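Local coordinates for DUF574 domain-containing protein (Thermobifida fusca, PDB 2QE6), which binds S-adenosylmethionine in a Rossmann-like fold and probably acts as a methyltransferase whose substrate is not known, at residues K63-G68 and A160-G165; R70-E75 and Y191-S196; E235-G240 and A245-D250. The protein carries 1 engineered substitution. All coordinates share one frame; numbering follows the deposited sequence.

Interaction 1 (K63-G68 and A160-G165). With SAM (S-adenosylmethionine), chain F.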
# COMPACT_ATOMS: atom_id res chain seq x y z
N LYS A 63 -0.93 9.73 3.97
CA LYS A 63 -0.46 11.00 3.43
C LYS A 63 0.63 10.80 2.35
O LYS A 63 0.64 11.50 1.37
CB LYS A 63 0.06 11.92 4.54
CG LYS A 63 -1.00 12.53 5.51
CD LYS A 63 -0.24 13.24 6.63
CE LYS A 63 -1.05 14.15 7.49
NZ LYS A 63 -0.15 14.59 8.63
N VAL A 64 1.58 9.87 2.52
CA VAL A 64 2.58 9.66 1.46
C VAL A 64 1.97 8.98 0.25
O VAL A 64 2.43 9.19 -0.87
CB VAL A 64 3.84 8.86 1.94
CG1 VAL A 64 3.56 7.41 2.09
CG2 VAL A 64 5.00 9.09 1.00
N LEU A 65 0.95 8.16 0.46
CA LEU A 65 0.22 7.55 -0.65
C LEU A 65 -0.33 8.67 -1.53
O LEU A 65 -0.17 8.64 -2.75
CB LEU A 65 -0.93 6.66 -0.16
CG LEU A 65 -1.86 5.97 -1.19
CD1 LEU A 65 -2.46 4.77 -0.47
CD2 LEU A 65 -2.95 6.91 -1.75
N VAL A 66 -0.96 9.64 -0.91
CA VAL A 66 -1.55 10.77 -1.66
C VAL A 66 -0.48 11.58 -2.41
O VAL A 66 -0.62 11.88 -3.61
CB VAL A 66 -2.38 11.69 -0.72
CG1 VAL A 66 -2.76 12.98 -1.43
CG2 VAL A 66 -3.66 10.97 -0.21
N ARG A 67 0.57 11.98 -1.70
CA ARG A 67 1.67 12.71 -2.31
C ARG A 67 2.33 11.93 -3.46
O ARG A 67 2.70 12.52 -4.47
CB ARG A 67 2.74 13.13 -1.27
CG ARG A 67 2.23 14.04 -0.17
CD ARG A 67 3.34 14.79 0.57
NE ARG A 67 4.35 13.89 1.09
CZ ARG A 67 4.21 13.15 2.19
NH1 ARG A 67 3.09 13.20 2.91
NH2 ARG A 67 5.19 12.34 2.58
N GLY A 68 2.49 10.62 -3.29
CA GLY A 68 3.12 9.80 -4.31
C GLY A 68 2.23 9.60 -5.53
O GLY A 68 2.67 9.69 -6.65
N ALA A 160 2.15 2.49 -13.16
CA ALA A 160 2.66 2.47 -11.80
C ALA A 160 2.10 1.25 -11.08
O ALA A 160 0.89 1.07 -11.02
CB ALA A 160 2.26 3.73 -11.06
N ILE A 161 2.98 0.41 -10.52
CA ILE A 161 2.54 -0.65 -9.59
C ILE A 161 2.87 -0.24 -8.15
O ILE A 161 3.95 0.29 -7.88
CB ILE A 161 3.20 -2.00 -9.91
CG1 ILE A 161 2.74 -2.52 -11.28
CG2 ILE A 161 2.86 -3.01 -8.83
CD1 ILE A 161 3.39 -3.83 -11.72
N MSE A 162 1.91 -0.41 -7.25
CA MSE A 162 2.03 0.09 -5.88
C MSE A 162 1.96 -1.08 -4.94
O MSE A 162 1.12 -1.95 -5.09
CB MSE A 162 0.89 1.04 -5.56
CG MSE A 162 0.87 2.28 -6.43
SE MSE A 162 -0.80 3.25 -6.29
CE MSE A 162 -1.00 3.61 -4.38
N LEU A 163 2.93 -1.16 -4.02
CA LEU A 163 2.86 -2.05 -2.89
C LEU A 163 2.99 -1.18 -1.62
O LEU A 163 3.85 -1.39 -0.77
CB LEU A 163 3.95 -3.12 -2.96
CG LEU A 163 3.72 -4.19 -4.04
CD1 LEU A 163 4.64 -4.03 -5.16
CD2 LEU A 163 3.87 -5.58 -3.44
N VAL A 164 2.14 -0.16 -1.56
CA VAL A 164 2.12 0.79 -0.49
C VAL A 164 1.48 0.08 0.74
O VAL A 164 0.44 -0.56 0.62
CB VAL A 164 1.35 2.10 -0.93
CG1 VAL A 164 1.17 3.09 0.25
CG2 VAL A 164 2.13 2.81 -2.07
N GLY A 165 2.18 0.12 1.88
CA GLY A 165 1.75 -0.56 3.09
C GLY A 165 1.64 -2.06 2.99
O GLY A 165 0.87 -2.69 3.76
N SAM F . -2.15 -0.13 0.64
CA SAM F . -3.00 0.50 1.73
C SAM F . -2.23 1.64 2.36
O SAM F . -2.83 2.58 2.87
OXT SAM F . -0.99 1.62 2.38
CB SAM F . -3.43 -0.42 2.88
CG SAM F . -2.30 -0.99 3.75
SD SAM F . -2.79 -2.24 4.98
CE SAM F . -4.55 -2.22 4.59
C5' SAM F . -2.32 -3.68 4.00
C4' SAM F . -3.27 -4.27 2.95
O4' SAM F . -2.58 -5.24 2.16
C3' SAM F . -4.48 -5.01 3.54
O3' SAM F . -5.70 -4.54 2.98
C2' SAM F . -4.26 -6.49 3.26
O2' SAM F . -5.46 -7.27 3.19
C1' SAM F . -3.43 -6.38 1.99
N9 SAM F . -2.64 -7.59 1.80
C8 SAM F . -1.62 -8.12 2.60
N7 SAM F . -1.17 -9.26 2.01
C5 SAM F . -1.87 -9.44 0.85
C6 SAM F . -1.79 -10.43 -0.14
N6 SAM F . -0.90 -11.46 0.00
N1 SAM F . -2.65 -10.33 -1.22
C2 SAM F . -3.57 -9.27 -1.35
N3 SAM F . -3.65 -8.30 -0.36
C4 SAM F . -2.80 -8.40 0.71
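L65 of helix 54-75 meets V164 and M162 (a selenomethionine) where strand 160-163 runs out into a loop, a helix-on-sheet contact in the Rossmann-like fold of S-adenosylmethionine-dependent methyltransferases. The tight part consists of three apolar side chains. With CG anti to the backbone N (chi1 178°), the leucine turns its branch to both partners, crossing each at about a right angle. Its CD1 methyl rests on V164 CG1 at 4.1 Å, while the branch carbon CG takes the terminal CE methyl of M162 at an equal 4.1 Å. That methyl arrives because the M162 chain bends at its last torsion (chi3 56°), swinging CE toward the helix, a turn open to the unbranched, flexible chain of methionine. Valine suits position 164: its short branch reaches the leucine with CG1, while the same methyl borders the ligand's carboxylate. No hydrogen bond joins the two segments; the contact is apolar packing of buried side chains, and T94 of helix 94-101 touches both L65 and M162.

By contrast K63, at the start of the helical segment, is partly exposed and forms weak, long ion pairs with E60 and E251. Past the strand end the apolar seam gives way to the cofactor: V164 CG1 approaches carboxylate oxygen OXT of S-adenosylmethionine at 3.4 Å, and L65 CD1 lies 4.0 Å from its other carboxylate atom, O. G165 follows with a positive phi (61°), and a side chain on it would run into the same carboxylate, so glycine is the fitting residue. Thus the packing that joins helix to sheet also floors the methionine end of the pocket, where the ligand's amino N donates to the backbone O of V164 at 2.6 Å.

Interaction 2 (R70-E75 and Y191-S196)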
# COMPACT_ATOMS: atom_id res chain seq x y z
N ARG A 70 -0.13 11.62 -6.46
CA ARG A 70 -0.17 12.94 -7.10
C ARG A 70 1.08 13.18 -7.95
O ARG A 70 0.98 13.72 -9.04
CB ARG A 70 -0.33 14.04 -6.05
CG ARG A 70 -0.49 15.44 -6.64
CD ARG A 70 -0.63 16.52 -5.58
NE ARG A 70 0.56 16.60 -4.73
CZ ARG A 70 0.57 16.57 -3.40
NH1 ARG A 70 -0.56 16.46 -2.71
NH2 ARG A 70 1.72 16.65 -2.76
N PHE A 71 2.25 12.78 -7.45
CA PHE A 71 3.49 12.88 -8.24
C PHE A 71 3.38 12.04 -9.52
O PHE A 71 3.66 12.50 -10.63
CB PHE A 71 4.71 12.43 -7.41
CG PHE A 71 5.91 12.06 -8.23
CD1 PHE A 71 6.73 13.03 -8.77
CD2 PHE A 71 6.25 10.73 -8.43
CE1 PHE A 71 7.85 12.69 -9.55
CE2 PHE A 71 7.35 10.38 -9.23
CZ PHE A 71 8.14 11.36 -9.77
N LEU A 72 2.92 10.81 -9.36
CA LEU A 72 2.86 9.86 -10.47
C LEU A 72 1.88 10.26 -11.54
O LEU A 72 2.20 10.22 -12.74
CB LEU A 72 2.50 8.47 -9.95
CG LEU A 72 3.59 7.74 -9.18
CD1 LEU A 72 3.00 6.54 -8.45
CD2 LEU A 72 4.79 7.36 -10.08
N ALA A 73 0.68 10.67 -11.13
CA ALA A 73 -0.43 10.94 -12.07
C ALA A 73 -0.31 12.32 -12.74
O ALA A 73 -0.85 12.55 -13.83
CB ALA A 73 -1.78 10.77 -11.36
N GLY A 74 0.36 13.24 -12.06
CA GLY A 74 0.55 14.59 -12.55
C GLY A 74 1.88 14.74 -13.24
O GLY A 74 1.99 14.59 -14.45
N GLU A 75 2.90 15.00 -12.44
CA GLU A 75 4.26 15.24 -12.88
C GLU A 75 4.87 14.10 -13.72
O GLU A 75 5.41 14.36 -14.79
CB GLU A 75 5.11 15.50 -11.65
CG GLU A 75 6.48 16.09 -11.92
CD GLU A 75 7.20 16.49 -10.63
OE1 GLU A 75 6.50 16.85 -9.63
OE2 GLU A 75 8.46 16.40 -10.62
N TYR A 191 6.74 3.01 -13.06
CA TYR A 191 7.19 3.21 -11.69
C TYR A 191 6.73 2.09 -10.78
O TYR A 191 5.71 1.45 -11.04
CB TYR A 191 6.68 4.54 -11.15
CG TYR A 191 7.22 5.76 -11.89
CD1 TYR A 191 6.66 6.17 -13.06
CD2 TYR A 191 8.30 6.48 -11.38
CE1 TYR A 191 7.14 7.31 -13.73
CE2 TYR A 191 8.79 7.60 -12.02
CZ TYR A 191 8.20 8.02 -13.20
OH TYR A 191 8.69 9.10 -13.86
N LEU A 192 7.53 1.85 -9.73
CA LEU A 192 7.16 1.04 -8.57
C LEU A 192 7.16 1.94 -7.33
O LEU A 192 8.16 2.60 -7.05
CB LEU A 192 8.17 -0.09 -8.37
CG LEU A 192 7.93 -1.09 -7.23
CD1 LEU A 192 6.64 -1.84 -7.42
CD2 LEU A 192 9.16 -2.05 -7.15
N PHE A 193 6.02 2.01 -6.65
CA PHE A 193 5.82 2.83 -5.43
C PHE A 193 5.53 1.84 -4.28
O PHE A 193 4.55 1.10 -4.34
CB PHE A 193 4.64 3.79 -5.70
CG PHE A 193 4.21 4.68 -4.55
CD1 PHE A 193 5.02 4.92 -3.45
CD2 PHE A 193 3.00 5.38 -4.65
CE1 PHE A 193 4.62 5.80 -2.44
CE2 PHE A 193 2.59 6.24 -3.63
CZ PHE A 193 3.42 6.47 -2.53
N MSE A 194 6.42 1.76 -3.28
CA MSE A 194 6.18 0.91 -2.14
C MSE A 194 6.41 1.64 -0.83
O MSE A 194 7.21 2.59 -0.77
CB MSE A 194 7.15 -0.29 -2.17
CG MSE A 194 7.18 -0.99 -3.51
SE MSE A 194 8.02 -2.74 -3.38
CE MSE A 194 9.91 -2.23 -3.39
N THR A 195 5.75 1.19 0.24
CA THR A 195 6.11 1.65 1.57
C THR A 195 6.23 0.39 2.43
O THR A 195 5.70 -0.65 2.08
CB THR A 195 5.15 2.66 2.16
OG1 THR A 195 3.95 1.99 2.61
CG2 THR A 195 4.85 3.77 1.16
N SER A 196 6.90 0.49 3.55
CA SER A 196 7.23 -0.69 4.33
C SER A 196 7.55 -0.29 5.75
O SER A 196 8.21 0.71 5.97
CB SER A 196 8.45 -1.37 3.76
OG SER A 196 8.83 -2.53 4.56
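L72 of helix 54-75 pushes its forked end between the rings of Y191 and F193, two residues apart on strand 191-197 and both pointing toward the helix, so that the leucine is the bump and the two aromatics wall the hollow. This is a helix packed on the parallel part of the sheet in the Rossmann-like α/β fold. Helix and strand segments run nearly antiparallel, at 157°, with axes 10.9 Å apart, a separation that large side chains must bridge. L72 CD2 lies over the face of the Y191 ring, 3.9 Å from its centroid and 28° off the normal, a CH-pi contact. L72 CD2 is displaced toward the root of the ring, where it comes closest to Y191 CG at 3.4 Å. The other prong, L72 CD1, reaches F193 CD2 at 4.0 Å. Having CG anti to the carbonyl carbon (chi1 -73°) lets the fork lean from the helix toward the strand, and leucine's two methyls give each ring its own partner.

F71 closes the tyrosine side: its side chain crosses that of Y191 at about a right angle, and F71 CE2 meets Y191 CE2 at 4.2 Å. I269 of strand 265-271 touches both Y191 and F193. Were Y191 an alanine, the CD2 methyl of L72 would probably lose the flat surface it lies on, F71 CE2 its contact, and a gap would open beside them.

No hydrogen bond crosses this interface. Here, then, apolar packing and burial probably account for most of the contact, with the CH-pi approach adding a modest directional preference.

Interaction 3 (E235-G240 and A245-D250)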
# COMPACT_ATOMS: atom_id res chain seq x y z
N GLU A 235 15.36 3.13 -11.09
CA GLU A 235 16.09 4.30 -10.62
C GLU A 235 15.23 5.08 -9.61
O GLU A 235 14.19 5.60 -9.98
CB GLU A 235 16.46 5.18 -11.80
CG GLU A 235 17.19 6.45 -11.44
CD GLU A 235 17.56 7.24 -12.65
OE1 GLU A 235 16.68 7.94 -13.21
OE2 GLU A 235 18.73 7.13 -13.04
N LEU A 236 15.66 5.15 -8.35
CA LEU A 236 14.85 5.78 -7.30
C LEU A 236 14.72 7.26 -7.60
O LEU A 236 15.71 7.92 -7.93
CB LEU A 236 15.48 5.59 -5.92
CG LEU A 236 15.40 4.18 -5.29
CD1 LEU A 236 16.37 4.15 -4.12
CD2 LEU A 236 13.98 3.85 -4.87
N VAL A 237 13.51 7.79 -7.51
CA VAL A 237 13.33 9.22 -7.68
C VAL A 237 13.67 9.86 -6.32
O VAL A 237 13.51 9.23 -5.28
CB VAL A 237 11.89 9.61 -8.17
CG1 VAL A 237 11.39 8.66 -9.26
CG2 VAL A 237 10.92 9.64 -7.03
N GLU A 238 14.15 11.10 -6.35
CA GLU A 238 14.46 11.85 -5.16
C GLU A 238 13.22 11.96 -4.27
O GLU A 238 12.10 12.18 -4.79
CB GLU A 238 14.97 13.26 -5.50
CG GLU A 238 16.38 13.35 -6.11
CD GLU A 238 17.51 13.04 -5.13
OE1 GLU A 238 17.29 12.98 -3.88
OE2 GLU A 238 18.65 12.85 -5.62
N PRO A 239 13.40 11.84 -2.94
CA PRO A 239 14.66 11.66 -2.17
C PRO A 239 15.19 10.26 -1.90
O PRO A 239 16.03 10.09 -1.00
CB PRO A 239 14.31 12.32 -0.84
CG PRO A 239 12.84 11.89 -0.66
CD PRO A 239 12.24 11.99 -2.04
N GLY A 240 14.75 9.25 -2.67
CA GLY A 240 15.13 7.85 -2.41
C GLY A 240 14.19 7.17 -1.43
O GLY A 240 13.02 7.51 -1.37
N ALA A 245 7.19 10.43 6.24
CA ALA A 245 6.88 11.86 6.35
C ALA A 245 7.91 12.76 5.60
O ALA A 245 7.64 13.94 5.34
CB ALA A 245 6.80 12.26 7.80
N LEU A 246 9.08 12.19 5.30
CA LEU A 246 10.18 12.88 4.63
C LEU A 246 10.11 12.75 3.10
O LEU A 246 10.91 13.36 2.39
CB LEU A 246 11.53 12.32 5.15
CG LEU A 246 11.86 12.47 6.63
CD1 LEU A 246 13.28 11.93 6.97
CD2 LEU A 246 11.75 13.92 7.09
N TRP A 247 9.16 11.97 2.59
CA TRP A 247 9.08 11.77 1.14
C TRP A 247 8.32 12.91 0.49
O TRP A 247 7.11 12.97 0.61
CB TRP A 247 8.48 10.41 0.75
CG TRP A 247 8.73 10.07 -0.72
CD1 TRP A 247 9.76 9.36 -1.21
CD2 TRP A 247 7.95 10.48 -1.85
NE1 TRP A 247 9.68 9.29 -2.57
CE2 TRP A 247 8.59 9.98 -3.00
CE3 TRP A 247 6.81 11.24 -2.01
CZ2 TRP A 247 8.11 10.20 -4.28
CZ3 TRP A 247 6.33 11.47 -3.30
CH2 TRP A 247 6.97 10.94 -4.41
N ARG A 248 9.05 13.81 -0.19
CA ARG A 248 8.47 14.99 -0.82
C ARG A 248 7.34 15.59 -0.02
O ARG A 248 6.20 15.62 -0.48
CB ARG A 248 7.97 14.65 -2.24
CG ARG A 248 9.08 14.08 -3.12
CD ARG A 248 8.77 14.21 -4.59
NE ARG A 248 9.85 13.62 -5.38
CZ ARG A 248 10.10 13.93 -6.64
NH1 ARG A 248 9.33 14.80 -7.28
NH2 ARG A 248 11.12 13.35 -7.26
N PRO A 249 7.65 16.13 1.15
CA PRO A 249 6.62 16.68 2.02
C PRO A 249 6.00 17.94 1.43
O PRO A 249 6.66 18.66 0.70
CB PRO A 249 7.37 17.02 3.32
CG PRO A 249 8.77 16.97 3.02
CD PRO A 249 9.00 16.28 1.71
N ASP A 250 4.72 18.18 1.71
CA ASP A 250 4.09 19.41 1.23
C ASP A 250 3.63 20.27 2.42
O ASP A 250 2.60 20.93 2.39
CB ASP A 250 2.99 19.14 0.16
CG ASP A 250 1.92 18.16 0.61
OD1 ASP A 250 1.70 17.97 1.82
OD2 ASP A 250 1.27 17.57 -0.27
O HOH W 1 11.84 7.70 -3.85
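A short-range contact at the surface joins the broken outermost strand 235-243 of the Rossmann-like sheet to the loop that follows it: P239 packs on W247, and the carbonyl of E238 takes hydrogen bonds from R248. P239, preceded by a cis peptide bond, lays its CD over the five-membered ring of the W247 indole, 3.9 Å from the centroid and 24° off the normal. This is a CH-pi contact, suited to the polarised ring hydrogens of proline and the electron-rich face of tryptophan. At the indole edge, V237 CG2 touches W247 CZ2 at 4.0 Å.

Polar grip comes from R248, whose chain runs extended from CG to NE and brings the guanidinium side-on to one carbonyl. Its NE donates to E238 O at 2.7 Å and its NH2 to the same oxygen at 2.9 Å, both bonds bent (148° and 137°). Two donors fix the rotation of the guanidinium, which also makes a cation-pi contact with F71 of helix 54-75. G240 has backbone angles that would jam a side chain against the preceding carbonyl, so glycine fits here, and its O lies at the indole edge near W247 CD1. In the indole plane, a water accepts from W247 NE1 at 3.0 Å and lies 2.7 Å from V237 O.

Helix 54-75 ties the three together. Interactions 1 and 2 use successive turns of it against the neighbouring parallel strands 160-163 and 191-197, their centres 6 Å apart; their segments alternate along the chain, as expected when one early helix packs on later strands. Backbone hydrogen bonds join the two strands, for example L163 N to F193 O, and T195 OG1 bonds to G165 N beside the cofactor pocket. Interaction 3 comes later, about 12 Å from interaction 1 and 10 Å from interaction 2 between centres. Its loop returns to the helix through R67 NH2 to W247 O and the R70–D250 salt bridge, linking the sheet's edge to the helix beside the S-adenosylmethionine site.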